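Local coordinates for protein glutamine synthetase (Helicobacter pylori, PDB 5ZLI) that belongs to the type I-beta glutamine synthetase family and forms a twelve-subunit enzyme whose chain joins a beta-grasp domain to a larger catalytic domain, at residues Thr322-Ser328 / Phe370-Ser375; His424-Arg428 / Glu462-Glu467. One frame throughout, in Å; residues are numbered along the deposited sequence.

Contact 1. Residues Thr322-Ser328 / Phe370-Ser375; sequences TNASTNS and FPDSSS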
loop_
_atom_site.group_PDB
_atom_site.type_symbol
_atom_site.label_atom_id
_atom_site.label_comp_id
_atom_site.label_asym_id
_atom_site.label_seq_id
_atom_site.Cartn_x
_atom_site.Cartn_y
_atom_site.Cartn_z
ATOM N N THR B 322 -42.414 31.410 4.747
ATOM C CA THR B 322 -42.592 30.016 5.134
ATOM C C THR B 322 -41.711 29.068 4.347
ATOM O O THR B 322 -41.460 27.947 4.811
ATOM C CB THR B 322 -44.045 29.570 4.944
ATOM O OG1 THR B 322 -44.466 29.878 3.615
ATOM C CG2 THR B 322 -44.930 30.278 5.933
ATOM N N ASN B 323 -41.286 29.482 3.146
ATOM C CA ASN B 323 -40.442 28.688 2.236
ATOM C C ASN B 323 -39.312 29.609 1.778
ATOM O O ASN B 323 -39.269 30.049 0.622
ATOM C CB ASN B 323 -41.271 28.155 1.081
ATOM C CG ASN B 323 -42.404 27.302 1.574
ATOM O OD1 ASN B 323 -43.433 27.819 2.027
ATOM N ND2 ASN B 323 -42.220 25.983 1.525
ATOM N N ALA B 324 -38.368 29.849 2.703
ATOM C CA ALA B 324 -37.484 31.002 2.652
ATOM C C ALA B 324 -36.100 30.669 2.102
ATOM O O ALA B 324 -35.182 31.496 2.204
ATOM C CB ALA B 324 -37.389 31.636 4.041
ATOM N N SER B 325 -35.928 29.477 1.536
ATOM C CA SER B 325 -34.703 29.105 0.846
ATOM C C SER B 325 -35.070 28.581 -0.522
ATOM O O SER B 325 -36.178 28.102 -0.753
ATOM C CB SER B 325 -33.925 28.024 1.574
ATOM O OG SER B 325 -34.700 26.858 1.641
ATOM N N THR B 326 -34.126 28.669 -1.435
ATOM C CA THR B 326 -34.356 28.027 -2.711
ATOM C C THR B 326 -34.502 26.516 -2.559
ATOM O O THR B 326 -35.146 25.852 -3.386
ATOM C CB THR B 326 -33.240 28.425 -3.627
ATOM O OG1 THR B 326 -32.024 28.291 -2.879
ATOM C CG2 THR B 326 -33.461 29.851 -4.036
ATOM N N ASN B 327 -33.900 25.953 -1.524
ATOM C CA ASN B 327 -34.052 24.528 -1.330
ATOM C C ASN B 327 -35.504 24.175 -1.022
ATOM O O ASN B 327 -35.947 23.049 -1.281
ATOM C CB ASN B 327 -33.151 24.059 -0.211
ATOM C CG ASN B 327 -33.020 22.603 -0.211
ATOM O OD1 ASN B 327 -33.439 21.909 0.718
ATOM N ND2 ASN B 327 -32.429 22.094 -1.279
ATOM N N SER B 328 -36.256 25.113 -0.463
ATOM C CA SER B 328 -37.679 24.873 -0.255
ATOM C C SER B 328 -38.373 24.462 -1.537
ATOM O O SER B 328 -39.216 23.562 -1.538
ATOM C CB SER B 328 -38.332 26.112 0.315
ATOM O OG SER B 328 -37.727 26.396 1.549
ATOM N N PHE B 370 -47.469 23.451 3.190
ATOM C CA PHE B 370 -46.423 24.025 2.355
ATOM C C PHE B 370 -45.214 24.582 3.109
ATOM O O PHE B 370 -44.129 24.622 2.518
ATOM C CB PHE B 370 -47.004 25.096 1.428
ATOM C CG PHE B 370 -47.816 26.152 2.134
ATOM C CD1 PHE B 370 -49.179 25.983 2.322
ATOM C CD2 PHE B 370 -47.234 27.322 2.583
ATOM C CE1 PHE B 370 -49.935 26.932 2.962
ATOM C CE2 PHE B 370 -48.000 28.288 3.241
ATOM C CZ PHE B 370 -49.349 28.083 3.425
ATOM N N PRO B 371 -45.300 25.001 4.375
ATOM C CA PRO B 371 -44.087 25.518 5.039
ATOM C C PRO B 371 -43.062 24.432 5.359
ATOM O O PRO B 371 -43.371 23.242 5.456
ATOM C CB PRO B 371 -44.614 26.183 6.313
ATOM C CG PRO B 371 -45.984 25.773 6.446
ATOM C CD PRO B 371 -46.509 25.277 5.167
ATOM N N ASP B 372 -41.806 24.876 5.511
ATOM C CA ASP B 372 -40.672 24.025 5.883
ATOM C C ASP B 372 -39.807 24.703 6.936
ATOM O O ASP B 372 -40.003 25.869 7.296
ATOM C CB ASP B 372 -39.801 23.653 4.675
ATOM C CG ASP B 372 -39.379 24.864 3.835
ATOM O OD1 ASP B 372 -38.713 25.765 4.385
ATOM O OD2 ASP B 372 -39.691 24.887 2.613
ATOM N N SER B 373 -38.834 23.948 7.441
ATOM C CA SER B 373 -38.044 24.430 8.572
ATOM C C SER B 373 -36.919 25.367 8.162
ATOM O O SER B 373 -36.293 25.978 9.036
ATOM C CB SER B 373 -37.477 23.257 9.369
ATOM O OG SER B 373 -38.505 22.343 9.746
ATOM N N SER B 374 -36.686 25.554 6.866
ATOM C CA SER B 374 -35.789 26.620 6.436
ATOM C C SER B 374 -36.378 27.983 6.748
ATOM O O SER B 374 -35.725 29.009 6.534
ATOM C CB SER B 374 -35.460 26.453 4.937
ATOM O OG SER B 374 -35.785 27.586 4.151
ATOM N N SER B 375 -37.630 28.016 7.162
ATOM C CA SER B 375 -38.272 29.259 7.532
ATOM C C SER B 375 -37.861 29.690 8.934
ATOM O O SER B 375 -37.694 28.864 9.835
ATOM C CB SER B 375 -39.783 29.067 7.448
ATOM O OG SER B 375 -40.169 28.001 8.303
#
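F370 turns a ring edge to T322 and N323 inside the catalytic domain of the glutamine synthetase fold. The loop after strand 366-368 runs against the short link between helices 315-322 and 326-331. T322 OG1 lies near the ring plane, 3.9 Å from F370 CE2, and N323 OD1 sits at the same edge. The carbonyl oxygen of F370 accepts a nearly straight bond from N323 ND2 (170° at the hydrogen). This oxygen lies in the amide plane of N323. R331 NH1 donates to it as well, so two side chains grip one buried carbonyl.

P371 lies beside T322, with CB 3.7 Å from T322 CB. Its backbone pairs with M278 of strand 278-286. D372 N bonds T322 O at 3.2 Å, and D372 opens a type I beta turn to S375. Its CG, between the backbone N and the carbonyl carbon (chi1 51°), brings OD2 to S328 OG, which donates on the syn side at 2.7 Å, 26° out of the carboxylate plane. S373 turns its side chain from the other segment. Its OG bonds N140 OD1, and its carbonyl O takes K249 NZ. S374 OG meets S325 OG hydroxyl to hydroxyl at 2.8 Å, and either may be the donor. S375 N closes the turn onto D372 O, while S375 CB rests 3.3 Å from T322 O, the oxygen that D372 N already holds.

Contact 2. Residues His424-Arg428 / Glu462-Glu467; sequences HTLRR and EVFPWE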
loop_
_atom_site.group_PDB
_atom_site.type_symbol
_atom_site.label_atom_id
_atom_site.label_comp_id
_atom_site.label_asym_id
_atom_site.label_seq_id
_atom_site.Cartn_x
_atom_site.Cartn_y
_atom_site.Cartn_z
ATOM N N HIS B 424 -42.707 28.779 -7.993
ATOM C CA HIS B 424 -41.703 27.760 -8.243
ATOM C C HIS B 424 -40.334 28.110 -7.700
ATOM O O HIS B 424 -39.544 27.210 -7.411
ATOM C CB HIS B 424 -41.558 27.524 -9.732
ATOM C CG HIS B 424 -42.714 26.834 -10.352
ATOM N ND1 HIS B 424 -43.609 27.487 -11.171
ATOM C CD2 HIS B 424 -43.057 25.527 -10.377
ATOM C CE1 HIS B 424 -44.498 26.618 -11.621
ATOM N NE2 HIS B 424 -44.180 25.420 -11.161
ATOM N N THR B 425 -40.021 29.378 -7.570
ATOM C CA THR B 425 -38.742 29.773 -7.042
ATOM C C THR B 425 -38.969 30.786 -5.937
ATOM O O THR B 425 -40.018 31.438 -5.875
ATOM C CB THR B 425 -37.852 30.348 -8.167
ATOM O OG1 THR B 425 -38.559 31.379 -8.873
ATOM C CG2 THR B 425 -37.431 29.288 -9.130
ATOM N N LEU B 426 -37.949 30.924 -5.084
ATOM C CA LEU B 426 -37.943 31.975 -4.075
ATOM C C LEU B 426 -37.933 33.368 -4.700
ATOM O O LEU B 426 -38.452 34.325 -4.102
ATOM C CB LEU B 426 -36.731 31.807 -3.169
ATOM C CG LEU B 426 -36.505 32.875 -2.117
ATOM C CD1 LEU B 426 -37.711 32.994 -1.234
ATOM C CD2 LEU B 426 -35.252 32.474 -1.355
ATOM N N ARG B 427 -37.330 33.511 -5.884
ATOM C CA ARG B 427 -37.313 34.813 -6.534
ATOM C C ARG B 427 -38.733 35.257 -6.862
ATOM O O ARG B 427 -39.110 36.406 -6.598
ATOM C CB ARG B 427 -36.468 34.769 -7.806
ATOM C CG ARG B 427 -36.709 35.960 -8.737
ATOM C CD ARG B 427 -35.805 35.886 -9.921
ATOM N NE ARG B 427 -34.494 36.404 -9.602
ATOM C CZ ARG B 427 -34.146 37.658 -9.799
ATOM N NH1 ARG B 427 -35.028 38.497 -10.315
ATOM N NH2 ARG B 427 -32.929 38.066 -9.488
ATOM N N ARG B 428 -39.551 34.353 -7.427
ATOM C CA ARG B 428 -40.913 34.757 -7.724
ATOM C C ARG B 428 -41.685 34.984 -6.427
ATOM O O ARG B 428 -42.448 35.948 -6.343
ATOM C CB ARG B 428 -41.586 33.739 -8.658
ATOM C CG ARG B 428 -42.437 34.403 -9.773
ATOM C CD ARG B 428 -42.919 33.415 -10.826
ATOM N NE ARG B 428 -43.626 32.258 -10.261
ATOM C CZ ARG B 428 -43.997 31.200 -10.973
ATOM N NH1 ARG B 428 -44.641 30.183 -10.412
ATOM N NH2 ARG B 428 -43.705 31.172 -12.264
ATOM N N GLU B 462 -29.414 33.604 -0.804
ATOM C CA GLU B 462 -29.946 32.399 -1.441
ATOM C C GLU B 462 -30.126 32.494 -2.950
ATOM O O GLU B 462 -29.809 31.544 -3.658
ATOM C CB GLU B 462 -31.274 31.989 -0.804
ATOM C CG GLU B 462 -31.146 31.173 0.487
ATOM C CD GLU B 462 -31.429 31.955 1.756
ATOM O OE1 GLU B 462 -31.326 31.355 2.849
ATOM O OE2 GLU B 462 -31.760 33.159 1.672
ATOM N N VAL B 463 -30.687 33.578 -3.468
ATOM C CA VAL B 463 -31.065 33.610 -4.872
ATOM C C VAL B 463 -29.849 33.859 -5.758
ATOM O O VAL B 463 -29.484 33.020 -6.595
ATOM C CB VAL B 463 -32.166 34.654 -5.111
ATOM C CG1 VAL B 463 -32.519 34.648 -6.574
ATOM C CG2 VAL B 463 -33.409 34.329 -4.275
ATOM N N PHE B 464 -29.201 35.012 -5.577
ATOM C CA PHE B 464 -28.026 35.352 -6.377
ATOM C C PHE B 464 -26.944 34.275 -6.356
ATOM O O PHE B 464 -26.248 34.125 -7.375
ATOM C CB PHE B 464 -27.435 36.700 -5.920
ATOM C CG PHE B 464 -28.344 37.889 -6.117
ATOM C CD1 PHE B 464 -28.953 38.127 -7.344
ATOM C CD2 PHE B 464 -28.547 38.798 -5.095
ATOM C CE1 PHE B 464 -29.776 39.239 -7.533
ATOM C CE2 PHE B 464 -29.368 39.895 -5.275
ATOM C CZ PHE B 464 -29.982 40.116 -6.498
ATOM N N PRO B 465 -26.683 33.579 -5.249
ATOM C CA PRO B 465 -25.751 32.436 -5.319
ATOM C C PRO B 465 -26.287 31.202 -6.047
ATOM O O PRO B 465 -25.508 30.484 -6.682
ATOM C CB PRO B 465 -25.440 32.162 -3.846
ATOM C CG PRO B 465 -25.661 33.469 -3.167
ATOM C CD PRO B 465 -26.868 34.034 -3.863
ATOM N N TRP B 466 -27.556 30.859 -5.889
ATOM C CA TRP B 466 -28.109 29.719 -6.617
ATOM C C TRP B 466 -28.294 30.012 -8.106
ATOM O O TRP B 466 -28.227 29.086 -8.932
ATOM C CB TRP B 466 -29.435 29.298 -5.985
ATOM C CG TRP B 466 -30.133 28.168 -6.669
ATOM C CD1 TRP B 466 -29.701 26.868 -6.799
ATOM C CD2 TRP B 466 -31.391 28.235 -7.326
ATOM N NE1 TRP B 466 -30.630 26.118 -7.487
ATOM C CE2 TRP B 466 -31.677 26.943 -7.826
ATOM C CE3 TRP B 466 -32.311 29.259 -7.536
ATOM C CZ2 TRP B 466 -32.848 26.662 -8.520
ATOM C CZ3 TRP B 466 -33.456 28.982 -8.225
ATOM C CH2 TRP B 466 -33.724 27.690 -8.703
ATOM N N GLU B 467 -28.619 31.267 -8.460
ATOM C CA GLU B 467 -28.755 31.664 -9.862
ATOM C C GLU B 467 -27.413 31.793 -10.581
ATOM O O GLU B 467 -27.386 31.819 -11.816
ATOM C CB GLU B 467 -29.507 33.002 -9.978
ATOM C CG GLU B 467 -31.027 32.931 -10.268
ATOM C CD GLU B 467 -31.740 34.312 -10.184
ATOM O OE1 GLU B 467 -32.957 34.379 -10.501
ATOM O OE2 GLU B 467 -31.094 35.331 -9.815
#
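This is a helix-to-helix contact of the catalytic domain: T425, L426 and R427, at the start of helix 426-434, meet residues 462-467, around the C-terminal part of helix 448-466. T425 is the N-cap. Its OG1 accepts a weak capping bond from R428 N, and its CG2 lies at the edge of the W466 indole, 4.1 Å from CH2.

V463 serves both neighbours. CG1 is anti to the backbone N (chi1 180°) and lies 4.0 Å from R427 NE. CG2, on the other branch, packs on L426 CD2 at 3.9 Å. The same L426 methyl reaches E462 CB.

R427 and E467 form a two-point salt bridge. R427 NE lies 2.7 Å from E467 OE1, and R427 NH2 lies 3.3 Å from E467 OE2. Both hydrogen bonds are weak. Their N-H directions are well off the oxygens, and the second is also long. The guanidinium and carboxylate planes are 25° apart, although the side chains cross at about a right angle. The bend of R427 at chi3 (-82°) turns the guanidinium to the carboxylate. F464 CE1 comes to the guanidinium edge, 3.9 Å from R427 NH2. E431 of the same chain makes a long, weak ion pair with R427 NH1.

The contact lies at a subunit interface, where W466 stacks on W466 of a second subunit. Helix 448-466 is kinked at P465, whose nitrogen makes no bond to the turn before. L426 and W466 both rest on helix 326-331 of the same chain.

How the contacts relate
Contact 1 lies deep in the catalytic domain, with its centre about 7 Å from the centre of the chain. The centre of contact 2 lies about 19 Å from the chain centre. It is still largely buried, with F464 exposed. Contact 1 joins a helix-linking segment to the loop after strand 366-368, mainly by hydrogen bonds among hydroxyl, amide, carboxylate and backbone groups. Contact 2 joins two helices by apolar packing and one ion pair. Their centres are about 12 Å apart, and helix 326-331 links them. T326 CG2 packs on W466 CE3 at 3.7 Å. Both touch the second subunit: contact 1 through T326 and N327 on its E474, contact 2 through W466 on its W466.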